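Local coordinates for Tol-Pal system protein TolA (Pseudomonas aeruginosa, PDB 1LR0) that probably serves the Tol-Pal system, through this C-terminal periplasmic domain, in outer membrane invagination during cell division and in keeping the outer membrane intact, at residues 42-56 against 70-84. Sequence-based numbering, arbitrary orientation.
Sequences WRRPPSARNGMSVEV and SVSRSSGDKPFDSSA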
loop_
_atom_site.group_PDB
_atom_site.type_symbol
_atom_site.label_atom_id
_atom_site.label_comp_id
_atom_site.label_asym_id
_atom_site.label_seq_id
_atom_site.Cartn_x
_atom_site.Cartn_y
_atom_site.Cartn_z
ATOM N N TRP A 42 1.032 -12.894 -7.109
ATOM C CA TRP A 42 1.226 -13.883 -6.060
ATOM C C TRP A 42 1.133 -15.315 -6.558
ATOM O O TRP A 42 0.200 -15.712 -7.262
ATOM C CB TRP A 42 0.144 -13.632 -4.980
ATOM C CG TRP A 42 0.227 -14.467 -3.751
ATOM C CD1 TRP A 42 1.279 -14.527 -2.859
ATOM C CD2 TRP A 42 -0.830 -15.262 -3.176
ATOM N NE1 TRP A 42 0.958 -15.373 -1.831
ATOM C CE2 TRP A 42 -0.323 -15.826 -1.991
ATOM C CE3 TRP A 42 -2.137 -15.579 -3.567
ATOM C CZ2 TRP A 42 -1.107 -16.601 -1.127
ATOM C CZ3 TRP A 42 -2.909 -16.390 -2.739
ATOM C CH2 TRP A 42 -2.381 -16.896 -1.550
ATOM N N ARG A 43 2.066 -16.099 -6.086
ATOM C CA ARG A 43 2.108 -17.548 -6.374
ATOM C C ARG A 43 1.924 -18.221 -5.028
ATOM O O ARG A 43 2.804 -18.172 -4.128
ATOM C CB ARG A 43 3.492 -17.904 -6.966
ATOM C CG ARG A 43 3.707 -17.074 -8.219
ATOM C CD ARG A 43 4.834 -17.521 -9.141
ATOM N NE ARG A 43 4.270 -18.035 -10.398
ATOM C CZ ARG A 43 3.567 -17.298 -11.292
ATOM N NH1 ARG A 43 3.356 -15.991 -11.088
ATOM N NH2 ARG A 43 3.076 -17.883 -12.395
ATOM N N ARG A 44 0.721 -18.740 -4.807
ATOM C CA ARG A 44 0.405 -19.197 -3.463
ATOM C C ARG A 44 1.163 -20.433 -3.060
ATOM O O ARG A 44 1.250 -21.359 -3.817
ATOM C CB ARG A 44 -1.069 -19.401 -3.318
ATOM C CG ARG A 44 -1.684 -20.492 -4.228
ATOM C CD ARG A 44 -3.156 -20.307 -4.408
ATOM N NE ARG A 44 -3.405 -19.123 -5.219
ATOM C CZ ARG A 44 -4.567 -18.590 -5.445
ATOM N NH1 ARG A 44 -5.685 -19.115 -4.942
ATOM N NH2 ARG A 44 -4.627 -17.523 -6.207
ATOM N N PRO A 45 1.699 -20.491 -1.846
ATOM C CA PRO A 45 2.340 -21.724 -1.381
ATOM C C PRO A 45 1.340 -22.650 -0.725
ATOM O O PRO A 45 0.267 -22.201 -0.232
ATOM C CB PRO A 45 3.327 -21.182 -0.360
ATOM C CG PRO A 45 2.572 -20.090 0.268
ATOM C CD PRO A 45 1.814 -19.431 -0.828
ATOM N N PRO A 46 1.660 -23.946 -0.659
ATOM C CA PRO A 46 0.714 -24.959 -0.120
ATOM C C PRO A 46 0.306 -24.673 1.291
ATOM O O PRO A 46 -0.785 -25.008 1.644
ATOM C CB PRO A 46 1.516 -26.277 -0.158
ATOM C CG PRO A 46 2.609 -26.040 -1.102
ATOM C CD PRO A 46 2.924 -24.553 -1.118
ATOM N N SER A 47 1.116 -23.964 2.051
ATOM C CA SER A 47 0.786 -23.740 3.456
ATOM C C SER A 47 -0.124 -22.540 3.725
ATOM O O SER A 47 -0.545 -22.338 4.834
ATOM C CB SER A 47 2.090 -23.534 4.278
ATOM O OG SER A 47 2.876 -22.474 3.698
ATOM N N ALA A 48 -0.426 -21.743 2.706
ATOM C CA ALA A 48 -1.277 -20.616 2.903
ATOM C C ALA A 48 -2.628 -20.993 3.397
ATOM O O ALA A 48 -3.190 -21.988 2.949
ATOM C CB ALA A 48 -1.365 -19.753 1.664
ATOM N N ARG A 49 -3.144 -20.220 4.347
ATOM C CA ARG A 49 -4.496 -20.482 4.855
ATOM C C ARG A 49 -5.259 -19.182 5.096
ATOM O O ARG A 49 -4.646 -18.208 5.508
ATOM C CB ARG A 49 -4.464 -21.230 6.186
ATOM C CG ARG A 49 -3.989 -22.696 6.061
ATOM C CD ARG A 49 -4.842 -23.602 5.294
ATOM N NE ARG A 49 -4.298 -24.959 5.509
ATOM C CZ ARG A 49 -3.355 -25.490 4.836
ATOM N NH1 ARG A 49 -2.844 -24.851 3.802
ATOM N NH2 ARG A 49 -2.921 -26.682 5.188
ATOM N N ASN A 50 -6.564 -19.215 4.945
ATOM C CA ASN A 50 -7.415 -18.131 5.440
ATOM C C ASN A 50 -7.103 -17.818 6.909
ATOM O O ASN A 50 -6.903 -18.733 7.721
ATOM C CB ASN A 50 -8.886 -18.476 5.268
ATOM C CG ASN A 50 -9.361 -18.172 3.852
ATOM O OD1 ASN A 50 -8.952 -18.850 2.866
ATOM N ND2 ASN A 50 -10.175 -17.162 3.731
ATOM N N GLY A 51 -7.075 -16.542 7.255
ATOM C CA GLY A 51 -6.832 -16.189 8.651
ATOM C C GLY A 51 -5.444 -15.677 8.886
ATOM O O GLY A 51 -5.114 -15.189 9.936
HETATM N N MSE A 52 -4.542 -15.939 7.937
HETATM C CA MSE A 52 -3.184 -15.442 8.064
HETATM C C MSE A 52 -3.067 -13.980 7.607
HETATM O O MSE A 52 -3.820 -13.521 6.698
HETATM C CB MSE A 52 -2.196 -16.344 7.188
HETATM C CG MSE A 52 -2.046 -17.783 7.671
HETATM SE SE MSE A 52 -0.758 -18.633 6.414
HETATM C CE MSE A 52 -0.584 -20.308 7.511
ATOM N N SER A 53 -2.046 -13.281 8.154
ATOM C CA SER A 53 -1.734 -11.920 7.793
ATOM C C SER A 53 -0.267 -11.686 7.838
ATOM O O SER A 53 0.363 -12.089 8.805
ATOM C CB SER A 53 -2.354 -10.935 8.872
ATOM O OG SER A 53 -3.695 -10.807 8.623
ATOM N N VAL A 54 0.316 -11.116 6.797
ATOM C CA VAL A 54 1.705 -10.712 6.861
ATOM C C VAL A 54 1.821 -9.226 6.560
ATOM O O VAL A 54 1.162 -8.729 5.625
ATOM C CB VAL A 54 2.601 -11.505 5.898
ATOM C CG1 VAL A 54 2.159 -11.306 4.396
ATOM C CG2 VAL A 54 4.060 -11.095 6.027
ATOM N N GLU A 55 2.563 -8.490 7.386
ATOM C CA GLU A 55 2.863 -7.092 7.070
ATOM C C GLU A 55 4.229 -7.014 6.356
ATOM O O GLU A 55 5.239 -7.479 6.852
ATOM C CB GLU A 55 2.901 -6.099 8.271
ATOM C CG GLU A 55 2.872 -4.627 7.891
ATOM C CD GLU A 55 2.845 -3.830 9.214
ATOM O OE1 GLU A 55 3.564 -4.394 10.012
ATOM O OE2 GLU A 55 2.164 -2.821 9.448
ATOM N N VAL A 56 4.240 -6.319 5.242
ATOM C CA VAL A 56 5.413 -6.147 4.438
ATOM C C VAL A 56 5.746 -4.700 4.294
ATOM O O VAL A 56 4.867 -3.915 3.968
ATOM C CB VAL A 56 5.117 -6.696 2.976
ATOM C CG1 VAL A 56 6.264 -6.378 2.087
ATOM C CG2 VAL A 56 4.850 -8.210 3.045
ATOM N N SER A 70 10.309 -6.317 2.531
ATOM C CA SER A 70 10.689 -7.192 3.576
ATOM C C SER A 70 9.522 -7.376 4.573
ATOM O O SER A 70 8.658 -6.545 4.687
ATOM C CB SER A 70 11.869 -6.615 4.347
ATOM O OG SER A 70 11.520 -5.305 4.764
ATOM N N VAL A 71 9.594 -8.437 5.330
ATOM C CA VAL A 71 8.581 -8.742 6.342
ATOM C C VAL A 71 8.741 -7.790 7.505
ATOM O O VAL A 71 9.758 -7.779 8.192
ATOM C CB VAL A 71 8.791 -10.095 6.784
ATOM C CG1 VAL A 71 7.845 -10.362 7.934
ATOM C CG2 VAL A 71 8.463 -11.085 5.607
ATOM N N SER A 72 7.695 -7.037 7.783
ATOM C CA SER A 72 7.679 -6.204 9.002
ATOM C C SER A 72 6.987 -6.936 10.172
ATOM O O SER A 72 7.301 -6.669 11.330
ATOM C CB SER A 72 7.001 -4.835 8.744
ATOM O OG SER A 72 5.722 -5.021 8.163
ATOM N N ARG A 73 5.956 -7.759 9.898
ATOM C CA ARG A 73 5.383 -8.632 10.945
ATOM C C ARG A 73 5.033 -9.912 10.283
ATOM O O ARG A 73 4.210 -9.940 9.389
ATOM C CB ARG A 73 4.177 -8.003 11.637
ATOM C CG ARG A 73 3.584 -8.802 12.812
ATOM C CD ARG A 73 2.256 -8.170 13.345
ATOM N NE ARG A 73 2.482 -6.854 13.986
ATOM C CZ ARG A 73 3.034 -6.689 15.183
ATOM N NH1 ARG A 73 3.423 -7.694 15.910
ATOM N NH2 ARG A 73 3.187 -5.477 15.690
ATOM N N SER A 74 5.656 -10.968 10.740
ATOM C CA SER A 74 5.463 -12.275 10.171
ATOM C C SER A 74 4.065 -12.802 10.375
ATOM O O SER A 74 3.430 -12.532 11.395
ATOM C CB SER A 74 6.462 -13.263 10.760
ATOM O OG SER A 74 6.139 -14.590 10.311
ATOM N N SER A 75 3.572 -13.589 9.402
ATOM C CA SER A 75 2.345 -14.344 9.549
ATOM C C SER A 75 2.442 -15.544 10.491
ATOM O O SER A 75 1.396 -16.151 10.837
ATOM C CB SER A 75 1.906 -14.917 8.193
ATOM O OG SER A 75 2.790 -15.919 7.745
ATOM N N GLY A 76 3.669 -15.924 10.793
ATOM C CA GLY A 76 3.925 -17.166 11.504
ATOM C C GLY A 76 4.202 -18.352 10.544
ATOM O O GLY A 76 4.568 -19.455 10.982
ATOM N N ASP A 77 4.015 -18.135 9.227
ATOM C CA ASP A 77 4.278 -19.166 8.230
ATOM C C ASP A 77 5.270 -18.607 7.255
ATOM O O ASP A 77 5.004 -17.681 6.485
ATOM C CB ASP A 77 2.968 -19.548 7.528
ATOM C CG ASP A 77 3.160 -20.631 6.504
ATOM O OD1 ASP A 77 3.317 -21.799 6.902
ATOM O OD2 ASP A 77 3.257 -20.389 5.256
ATOM N N LYS A 78 6.471 -19.125 7.289
ATOM C CA LYS A 78 7.529 -18.512 6.488
ATOM C C LYS A 78 7.306 -18.598 4.954
ATOM O O LYS A 78 7.596 -17.700 4.260
ATOM C CB LYS A 78 8.852 -19.131 6.912
ATOM C CG LYS A 78 10.040 -18.608 6.116
ATOM C CD LYS A 78 11.391 -18.914 6.802
ATOM C CE LYS A 78 12.583 -18.694 5.855
ATOM N NZ LYS A 78 13.805 -19.311 6.495
ATOM N N PRO A 79 6.776 -19.694 4.412
ATOM C CA PRO A 79 6.495 -19.708 2.988
ATOM C C PRO A 79 5.450 -18.674 2.546
ATOM O O PRO A 79 5.592 -18.054 1.477
ATOM C CB PRO A 79 6.054 -21.143 2.711
ATOM C CG PRO A 79 6.579 -21.930 3.928
ATOM C CD PRO A 79 6.571 -20.995 5.037
ATOM N N PHE A 80 4.389 -18.473 3.318
ATOM C CA PHE A 80 3.471 -17.372 2.957
ATOM C C PHE A 80 4.148 -16.052 3.027
ATOM O O PHE A 80 4.057 -15.260 2.109
ATOM C CB PHE A 80 2.190 -17.356 3.866
ATOM C CG PHE A 80 1.335 -16.211 3.593
ATOM C CD1 PHE A 80 0.947 -15.349 4.631
ATOM C CD2 PHE A 80 0.955 -15.950 2.291
ATOM C CE1 PHE A 80 0.227 -14.269 4.367
ATOM C CE2 PHE A 80 0.180 -14.873 2.010
ATOM C CZ PHE A 80 -0.192 -13.969 3.070
ATOM N N ASP A 81 4.903 -15.807 4.100
ATOM C CA ASP A 81 5.651 -14.577 4.174
ATOM C C ASP A 81 6.541 -14.336 2.926
ATOM O O ASP A 81 6.571 -13.261 2.348
ATOM C CB ASP A 81 6.587 -14.560 5.381
ATOM C CG ASP A 81 5.881 -14.430 6.714
ATOM O OD1 ASP A 81 6.648 -14.515 7.692
ATOM O OD2 ASP A 81 4.636 -14.294 6.892
ATOM N N SER A 82 7.304 -15.356 2.566
ATOM C CA SER A 82 8.205 -15.230 1.449
ATOM C C SER A 82 7.407 -15.025 0.169
ATOM O O SER A 82 7.830 -14.253 -0.708
ATOM C CB SER A 82 9.027 -16.503 1.304
ATOM O OG SER A 82 9.915 -16.612 2.387
ATOM N N SER A 83 6.266 -15.672 0.048
ATOM C CA SER A 83 5.438 -15.502 -1.178
ATOM C C SER A 83 4.878 -14.089 -1.333
ATOM O O SER A 83 4.734 -13.580 -2.436
ATOM C CB SER A 83 4.283 -16.530 -1.175
ATOM O OG SER A 83 3.220 -16.160 -0.269
ATOM N N ALA A 84 4.587 -13.435 -0.225
ATOM C CA ALA A 84 4.189 -12.049 -0.290
ATOM C C ALA A 84 5.296 -11.076 -0.656
ATOM O O ALA A 84 5.077 -10.223 -1.508
ATOM C CB ALA A 84 3.452 -11.612 0.985
HETATM O O HOH W 1 4.625 -15.100 -4.758
HETATM O O HOH W 2 -1.053 -14.870 10.493
HETATM O O HOH W 3 1.213 -10.118 10.796
HETATM O O HOH W 4 1.377 -5.452 11.807
#
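Glu55 pairs antiparallel with Arg73 and Val56 with Val71, and the one-residue shift between these pairs marks a classic beta bulge, with Ser72 and Arg73 both facing Glu55. Glu55 O accepts from Ser72 N at 2.7 Å and from Arg73 N at 3.1 Å, both donors lying on one face of the carbonyl plane, while Glu55 N returns a bond to Arg73 O. A water bridges Arg73 NE and, weakly, Glu55 OE1. Beyond the bulge, the chain leaves the 54-60/66-73 hairpin of the TonB C-terminal-like domain and enters helix 78-91, against which the loop after helix 4-41 is laid. Asp77 is the N-cap: its OD2 accepts from Phe80 N and, on the syn side, from Ser47 OG at 2.6 Å, tying helix start to loop. Phe80 swings its CG opposite its own N (chi1 175°), which carries the ring to Met52, Val54 and Trp42, each meeting it obliquely. Val54 CG1 comes within 3.5 Å of Phe80 CE1, and the selenium of Met52, a selenomethionine here, sits 4.9 Å from the Phe80 ring centroid in a Met-aromatic contact. The Trp42 and Phe80 side chains run across each other at about a right angle, and Trp42 NE1 donates nearly in the indole plane to Ser83 OG at 2.9 Å, with an N-H...O angle of 156°. That hydroxyl in turn donates to Phe80 O, so two bonds, one accepted and one donated, fix its rotation. Leu121 of helix 118-123 touches both Trp42 and Phe80.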